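Local coordinates for SecB-like chaperone Rv1957 (Mycobacterium tuberculosis, PDB 5MTW), which acts as the chaperone of a type II toxin-antitoxin-chaperone system, preventing aggregation of the antitoxin HigA1 and enabling neutralisation of the toxin HigB1, at residues A26-I31 / R137-P142; V72-H77 / P142-Y147; L78-Q83 / P158-E163. All coordinates share one frame; numbering follows the deposited sequence.

Contact 1: residues A26-I31 / R137-P142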
# COMPACT_ATOMS: atom_id res chain seq x y z
N ALA A 26 17.63 -12.75 18.96
CA ALA A 26 17.11 -11.50 18.42
C ALA A 26 15.65 -11.62 17.99
O ALA A 26 15.25 -12.62 17.38
CB ALA A 26 17.96 -11.02 17.25
N GLN A 27 14.87 -10.60 18.32
CA GLN A 27 13.47 -10.56 17.94
C GLN A 27 13.17 -9.27 17.12
O GLN A 27 13.65 -8.18 17.45
CB GLN A 27 12.59 -10.70 19.17
CG GLN A 27 11.10 -10.88 18.85
CD GLN A 27 10.84 -12.00 17.86
OE1 GLN A 27 10.84 -11.81 16.64
NE2 GLN A 27 10.68 -13.19 18.39
N ILE A 28 12.47 -9.43 16.01
CA ILE A 28 12.02 -8.25 15.20
C ILE A 28 10.87 -7.50 15.91
O ILE A 28 9.99 -8.14 16.49
CB ILE A 28 11.62 -8.64 13.75
CG1 ILE A 28 11.52 -7.38 12.85
CG2 ILE A 28 10.34 -9.44 13.76
CD1 ILE A 28 11.65 -7.72 11.37
N ARG A 29 10.88 -6.16 15.88
CA ARG A 29 9.85 -5.37 16.61
C ARG A 29 9.02 -4.54 15.68
O ARG A 29 7.85 -4.52 15.81
CB ARG A 29 10.44 -4.50 17.66
CG ARG A 29 11.05 -5.26 18.79
CD ARG A 29 10.13 -6.35 19.31
NE ARG A 29 10.79 -7.08 20.36
CZ ARG A 29 10.23 -7.98 21.13
NH1 ARG A 29 8.97 -8.34 20.95
NH2 ARG A 29 10.96 -8.52 22.07
N ASP A 30 9.64 -3.92 14.65
CA ASP A 30 8.91 -2.99 13.80
C ASP A 30 9.72 -2.70 12.51
O ASP A 30 10.87 -2.99 12.43
CB ASP A 30 8.66 -1.74 14.58
CG ASP A 30 7.46 -0.89 14.06
OD1 ASP A 30 6.67 -1.24 13.19
OD2 ASP A 30 7.34 0.20 14.65
N ILE A 31 9.04 -2.10 11.56
CA ILE A 31 9.58 -1.74 10.25
C ILE A 31 9.05 -0.35 9.92
O ILE A 31 7.92 0.02 10.24
CB ILE A 31 9.16 -2.77 9.19
CG1 ILE A 31 10.03 -4.07 9.42
CG2 ILE A 31 9.47 -2.22 7.81
CD1 ILE A 31 9.36 -5.34 9.10
N ARG A 137 18.11 -8.42 5.87
CA ARG A 137 17.90 -8.18 4.46
C ARG A 137 16.63 -8.86 3.91
O ARG A 137 15.83 -8.29 3.11
CB ARG A 137 19.12 -8.75 3.69
N PHE A 138 16.48 -10.12 4.28
CA PHE A 138 15.32 -10.87 3.78
C PHE A 138 13.98 -10.54 4.48
O PHE A 138 12.91 -10.82 3.93
CB PHE A 138 15.65 -12.37 3.77
CG PHE A 138 16.58 -12.72 2.62
CD1 PHE A 138 16.07 -13.05 1.39
CD2 PHE A 138 17.96 -12.65 2.77
CE1 PHE A 138 16.91 -13.35 0.32
CE2 PHE A 138 18.81 -12.94 1.70
CZ PHE A 138 18.27 -13.29 0.48
N ALA A 139 14.05 -10.01 5.70
CA ALA A 139 12.84 -9.48 6.34
C ALA A 139 12.31 -8.20 5.63
O ALA A 139 11.07 -7.90 5.54
CB ALA A 139 13.17 -9.15 7.78
N LEU A 140 13.26 -7.40 5.22
CA LEU A 140 12.99 -6.07 4.67
C LEU A 140 12.64 -6.15 3.18
O LEU A 140 11.89 -5.33 2.67
CB LEU A 140 14.19 -5.14 4.85
CG LEU A 140 14.33 -4.47 6.24
CD1 LEU A 140 15.68 -3.75 6.39
CD2 LEU A 140 13.14 -3.52 6.36
N TYR A 141 13.19 -7.12 2.46
CA TYR A 141 12.98 -7.19 1.04
C TYR A 141 11.51 -7.13 0.62
O TYR A 141 11.20 -6.42 -0.31
CB TYR A 141 13.72 -8.41 0.39
CG TYR A 141 13.55 -8.42 -1.10
CD1 TYR A 141 14.32 -7.61 -1.90
CD2 TYR A 141 12.64 -9.25 -1.71
CE1 TYR A 141 14.17 -7.62 -3.26
CE2 TYR A 141 12.48 -9.25 -3.09
CZ TYR A 141 13.25 -8.42 -3.86
OH TYR A 141 13.25 -8.42 -5.21
N PRO A 142 10.60 -7.83 1.35
CA PRO A 142 9.19 -7.76 0.87
C PRO A 142 8.56 -6.35 1.00
O PRO A 142 7.75 -5.95 0.19
CB PRO A 142 8.47 -8.77 1.78
CG PRO A 142 9.52 -9.76 2.09
CD PRO A 142 10.83 -9.01 2.19
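In the SecB fold of this chaperone a long helix packs on one face of a four-stranded antiparallel sheet, and here I28 and I31 of outer strand 26-40 touch A139 and L140 of helix 125-154. Both touches are apolar, one methyl against one carbon. The delta methyl CD1 of I28 reaches CB of A139 at 4.2 Å; the isoleucine gets there with CG1 trans to its own N (chi1 -165°). One helix residue on, I31 and L140 run past one another in opposite senses, and the branch methyl CG2 of I31 stops 4.2 Å from CD2 of L140. On a regular strand, residues three apart would face opposite sides. A classic beta bulge puts this right: R29 and D30 both stand against L111 of strand 99-114, so I28 and I31 can both point at the helix. Next to the bulge, D30 OD1 takes a weak bond from I31 N at 3.0 Å, while D30 OD2 forms a salt bridge to a basic side chain of the bound peptide and a hydrogen bond with an aromatic one. L140 also rests on F108 and A110 of strand 99-114. At the strand's start, Q27 OE1 is held by I164 N of the second subunit and weakly by I28 N, while Q27 CG sits 3.8 Å above the plane of the R29 guanidinium, over its centre.

Contact 2: residues V72-H77 / P142-Y147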
# COMPACT_ATOMS: atom_id res chain seq x y z
N VAL A 72 18.39 -2.48 11.41
CA VAL A 72 18.88 -2.85 10.07
C VAL A 72 18.25 -1.91 9.07
O VAL A 72 16.99 -1.76 9.05
CB VAL A 72 18.54 -4.31 9.68
CG1 VAL A 72 19.04 -4.61 8.25
CG2 VAL A 72 19.22 -5.21 10.69
N ARG A 73 19.10 -1.27 8.26
CA ARG A 73 18.65 -0.32 7.25
C ARG A 73 19.09 -0.83 5.88
O ARG A 73 20.22 -1.34 5.70
CB ARG A 73 19.26 1.11 7.48
CG ARG A 73 18.80 1.86 8.67
CD ARG A 73 19.35 3.30 8.67
NE ARG A 73 20.71 3.32 9.20
CZ ARG A 73 21.81 3.61 8.50
NH1 ARG A 73 21.74 3.97 7.21
NH2 ARG A 73 23.00 3.54 9.12
N ILE A 74 18.19 -0.72 4.92
CA ILE A 74 18.55 -0.93 3.51
C ILE A 74 18.17 0.30 2.71
O ILE A 74 16.98 0.72 2.70
CB ILE A 74 17.95 -2.23 2.92
CG1 ILE A 74 18.45 -3.41 3.79
CG2 ILE A 74 18.37 -2.38 1.45
CD1 ILE A 74 17.80 -4.70 3.49
N SER A 75 19.22 0.90 2.17
CA SER A 75 19.16 2.04 1.22
C SER A 75 19.02 1.49 -0.22
O SER A 75 19.69 0.50 -0.56
CB SER A 75 20.43 2.92 1.37
OG SER A 75 20.33 4.05 0.54
N CYS A 76 18.07 2.02 -0.99
CA CYS A 76 17.80 1.54 -2.34
C CYS A 76 17.88 2.69 -3.35
O CYS A 76 17.40 3.85 -3.08
CB CYS A 76 16.43 0.90 -2.43
SG CYS A 76 16.12 -0.32 -1.16
N HIS A 77 18.35 2.36 -4.55
CA HIS A 77 18.36 3.31 -5.69
C HIS A 77 17.74 2.58 -6.92
O HIS A 77 18.23 1.55 -7.37
CB HIS A 77 19.77 3.92 -5.99
CG HIS A 77 19.68 5.04 -7.01
ND1 HIS A 77 19.28 6.32 -6.67
CD2 HIS A 77 19.81 5.04 -8.36
CE1 HIS A 77 19.22 7.07 -7.75
NE2 HIS A 77 19.54 6.32 -8.79
N PRO A 142 10.60 -7.83 1.35
CA PRO A 142 9.19 -7.76 0.87
C PRO A 142 8.56 -6.35 1.00
O PRO A 142 7.75 -5.95 0.19
CB PRO A 142 8.47 -8.77 1.78
CG PRO A 142 9.52 -9.76 2.09
CD PRO A 142 10.83 -9.01 2.19
N TYR A 143 9.06 -5.55 1.94
CA TYR A 143 8.57 -4.23 2.11
C TYR A 143 9.07 -3.30 1.03
O TYR A 143 8.40 -2.32 0.58
CB TYR A 143 9.03 -3.64 3.45
CG TYR A 143 8.35 -4.33 4.60
CD1 TYR A 143 8.85 -5.54 5.09
CD2 TYR A 143 7.23 -3.78 5.20
CE1 TYR A 143 8.23 -6.21 6.15
CE2 TYR A 143 6.61 -4.44 6.28
CZ TYR A 143 7.11 -5.65 6.76
OH TYR A 143 6.49 -6.26 7.85
N ILE A 144 10.25 -3.65 0.58
CA ILE A 144 10.91 -2.90 -0.49
C ILE A 144 10.19 -3.17 -1.80
O ILE A 144 9.92 -2.31 -2.52
CB ILE A 144 12.42 -3.23 -0.64
CG1 ILE A 144 13.23 -2.56 0.50
CG2 ILE A 144 12.94 -2.76 -1.99
CD1 ILE A 144 14.63 -3.15 0.76
N ARG A 145 9.87 -4.42 -2.03
CA ARG A 145 9.14 -4.81 -3.24
C ARG A 145 7.72 -4.18 -3.29
O ARG A 145 7.26 -3.71 -4.33
CB ARG A 145 9.03 -6.35 -3.23
CG ARG A 145 8.14 -6.92 -4.32
CD ARG A 145 8.41 -8.46 -4.37
NE ARG A 145 7.54 -9.19 -5.34
CZ ARG A 145 6.34 -9.66 -5.09
NH1 ARG A 145 5.75 -9.46 -3.91
NH2 ARG A 145 5.67 -10.31 -6.00
N GLU A 146 7.04 -4.18 -2.15
CA GLU A 146 5.70 -3.61 -2.10
C GLU A 146 5.77 -2.08 -2.36
O GLU A 146 4.91 -1.51 -3.01
CB GLU A 146 4.99 -3.88 -0.79
CG GLU A 146 3.55 -3.35 -0.76
CD GLU A 146 3.44 -1.87 -0.40
OE1 GLU A 146 4.36 -1.33 0.24
OE2 GLU A 146 2.43 -1.19 -0.76
N TYR A 147 6.81 -1.45 -1.84
CA TYR A 147 6.94 -0.04 -2.02
C TYR A 147 7.19 0.36 -3.49
O TYR A 147 6.67 1.37 -3.98
CB TYR A 147 8.05 0.52 -1.03
CG TYR A 147 8.10 1.98 -1.11
CD1 TYR A 147 7.02 2.75 -0.67
CD2 TYR A 147 9.18 2.64 -1.64
CE1 TYR A 147 7.02 4.14 -0.78
CE2 TYR A 147 9.20 4.00 -1.75
CZ TYR A 147 8.10 4.76 -1.33
OH TYR A 147 8.16 6.15 -1.55
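I144 alone carries the helix side of this contact, pushing into I74 and C76 of strand 69-82; the other residues of P142-Y147 do not touch V72-H77. P142 comes first; its ring nitrogen has no hydrogen to give to the preceding turn, and the helix is kinked there. Y143 follows, its ring edge-to-face with Y149 of the second subunit. Then comes I144, whose CG1 stands trans to the carbonyl carbon (chi1 -75°) and brings CD1 to the strand. That methyl lies 3.7 Å from SG of C76 and 3.9 Å from CG2 of I74, so a single carbon meets two strand residues. The sulphur is touched along the isoleucine as well, with CG1 of I144 at 4.0 Å and CG2 of I144 at 4.1 Å. The I74 and I144 side chains cross at roughly a right angle. E146, whose N bonds back to O of P142 at 3.0 Å, reaches a salt bridge with R154 of the fourth subunit. Y147 closes the segment, its ring edge-to-face with F106 and its OH hydrogen-bonded to OG1 of T36. Around this core, F108 of strand 99-114 lies against I144, L54 and F56 of strand 50-62 against C76, and L140, one helix turn earlier, against I74.

Contact 3: residues L78-Q83 / P158-E163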
# COMPACT_ATOMS: atom_id res chain seq x y z
N LEU A 78 16.60 3.05 -7.33
CA LEU A 78 15.84 2.51 -8.43
C LEU A 78 15.91 3.46 -9.62
O LEU A 78 15.63 4.71 -9.53
CB LEU A 78 14.38 2.31 -8.01
CG LEU A 78 13.44 1.94 -9.15
CD1 LEU A 78 13.72 0.54 -9.53
CD2 LEU A 78 11.96 2.09 -8.78
N ARG A 79 16.24 2.89 -10.76
CA ARG A 79 16.31 3.65 -12.00
C ARG A 79 15.52 2.85 -13.01
O ARG A 79 15.82 1.69 -13.26
CB ARG A 79 17.76 3.78 -12.50
CG ARG A 79 18.58 4.93 -11.96
CD ARG A 79 19.98 5.00 -12.66
NE ARG A 79 20.33 6.33 -13.21
CZ ARG A 79 20.64 7.43 -12.50
NH1 ARG A 79 20.62 7.43 -11.20
NH2 ARG A 79 20.99 8.55 -13.11
N ILE A 80 14.46 3.46 -13.48
CA ILE A 80 13.62 2.90 -14.56
C ILE A 80 13.96 3.61 -15.86
O ILE A 80 14.01 4.82 -15.91
CB ILE A 80 12.13 3.04 -14.22
CG1 ILE A 80 11.82 2.15 -13.00
CG2 ILE A 80 11.26 2.61 -15.39
CD1 ILE A 80 10.41 2.28 -12.53
N GLN A 81 14.17 2.81 -16.90
CA GLN A 81 14.73 3.28 -18.14
C GLN A 81 14.06 2.65 -19.36
O GLN A 81 13.76 1.46 -19.35
CB GLN A 81 16.18 2.84 -18.20
CG GLN A 81 17.06 3.43 -17.13
CD GLN A 81 18.50 3.09 -17.39
OE1 GLN A 81 18.82 1.93 -17.52
NE2 GLN A 81 19.35 4.09 -17.54
N ASN A 82 13.89 3.50 -20.37
CA ASN A 82 13.66 3.11 -21.83
C ASN A 82 14.94 2.57 -22.51
O ASN A 82 15.97 3.21 -22.50
CB ASN A 82 13.14 4.33 -22.67
CG ASN A 82 11.73 4.75 -22.26
OD1 ASN A 82 10.97 3.91 -21.79
ND2 ASN A 82 11.38 6.06 -22.39
N GLN A 83 14.83 1.40 -23.10
CA GLN A 83 15.95 0.77 -23.85
C GLN A 83 15.88 1.19 -25.34
O GLN A 83 14.80 1.47 -25.86
CB GLN A 83 15.80 -0.76 -23.74
CG GLN A 83 17.05 -1.55 -23.40
CD GLN A 83 16.73 -2.97 -22.96
OE1 GLN A 83 15.63 -3.47 -23.19
NE2 GLN A 83 17.68 -3.62 -22.33
N PRO A 158 4.01 1.66 -15.79
CA PRO A 158 3.64 0.23 -15.71
C PRO A 158 4.11 -0.24 -14.34
O PRO A 158 5.26 0.00 -13.96
CB PRO A 158 4.48 -0.40 -16.81
CG PRO A 158 4.51 0.72 -17.80
CD PRO A 158 4.84 1.92 -16.99
N PRO A 159 3.26 -0.94 -13.62
CA PRO A 159 3.65 -1.40 -12.26
C PRO A 159 4.83 -2.38 -12.29
O PRO A 159 4.84 -3.33 -13.05
CB PRO A 159 2.35 -2.01 -11.72
CG PRO A 159 1.28 -1.27 -12.44
CD PRO A 159 1.81 -1.17 -13.87
N LEU A 160 5.90 -2.01 -11.56
CA LEU A 160 7.05 -2.82 -11.42
C LEU A 160 6.91 -3.75 -10.21
O LEU A 160 6.82 -3.27 -9.05
CB LEU A 160 8.29 -1.99 -11.15
CG LEU A 160 9.57 -2.80 -10.94
CD1 LEU A 160 9.70 -3.77 -12.11
CD2 LEU A 160 10.72 -1.87 -11.00
N THR A 161 6.90 -5.05 -10.49
CA THR A 161 6.91 -6.04 -9.41
C THR A 161 8.27 -6.75 -9.34
O THR A 161 8.61 -7.53 -10.22
CB THR A 161 5.73 -7.06 -9.59
OG1 THR A 161 4.51 -6.35 -9.55
CG2 THR A 161 5.71 -8.06 -8.52
N LEU A 162 9.07 -6.43 -8.32
CA LEU A 162 10.38 -7.05 -8.21
C LEU A 162 10.24 -8.57 -8.11
O LEU A 162 9.17 -9.12 -7.68
CB LEU A 162 11.17 -6.46 -7.04
CG LEU A 162 11.36 -4.98 -7.06
CD1 LEU A 162 12.19 -4.62 -5.77
CD2 LEU A 162 12.06 -4.57 -8.39
N GLU A 163 11.30 -9.23 -8.51
CA GLU A 163 11.41 -10.68 -8.40
C GLU A 163 11.43 -11.15 -6.92
O GLU A 163 11.92 -10.45 -6.00
CB GLU A 163 12.68 -11.20 -9.09
CG GLU A 163 13.01 -10.47 -10.38
CD GLU A 163 14.00 -9.25 -10.21
OE1 GLU A 163 13.75 -8.17 -9.47
OE2 GLU A 163 15.07 -9.40 -10.87
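L78 and L160 lie alongside each other pointing in opposite directions, each sending its side chain past the other from its own backbone. Both keep CG trans to the backbone N (chi1 171° in L78, 178° in L160), which extends each leucine toward the other segment. They meet through one methyl apiece, CD1 of L78 at 4.1 Å from CD2 of L160. CD2 of L160 also lies 4.4 Å from CD1 of I80; I80 and L78 stand on the same face of the strand and share it. The backbones themselves stay apart, with the CA atoms of I80 and L160 9.3 Å from each other. Strand 69-82 belongs to the antiparallel sheet of the SecB fold, and P158-E163 is the extended chain that follows its long helix. The bound HigA1 peptide adjoins both segments: I80 and L160 each pack on an aromatic side chain of it, and P158 O is hydrogen-bonded to an aromatic side chain, consistent with this being part of the client-binding surface. On the helix side, T152 packs against I80, and its OG1 is hydrogen-bonded to the backbone N of L160.

In the fold
Contacts 1 and 2 have centres 10 Å apart, follow one another along helix 125-154 and share P142; contact 2 is nearly at the centre of the chain. Contact 3, on the next part of the strand used by contact 2, lies 15 Å from contact 2 and 24 Å from contact 1, past the centre. All four strands precede the helix in sequence, and the helix and the chain after it return over the sheet. Polar links tie this returning chain to the helix: Y141 OH to E163 O, 2.5 Å, and R145 NE to L162 O, 2.8 Å, both probable hydrogen bonds. Contacts 1 and 3 both adjoin bound peptide, consistent with client binding along the chaperone's length.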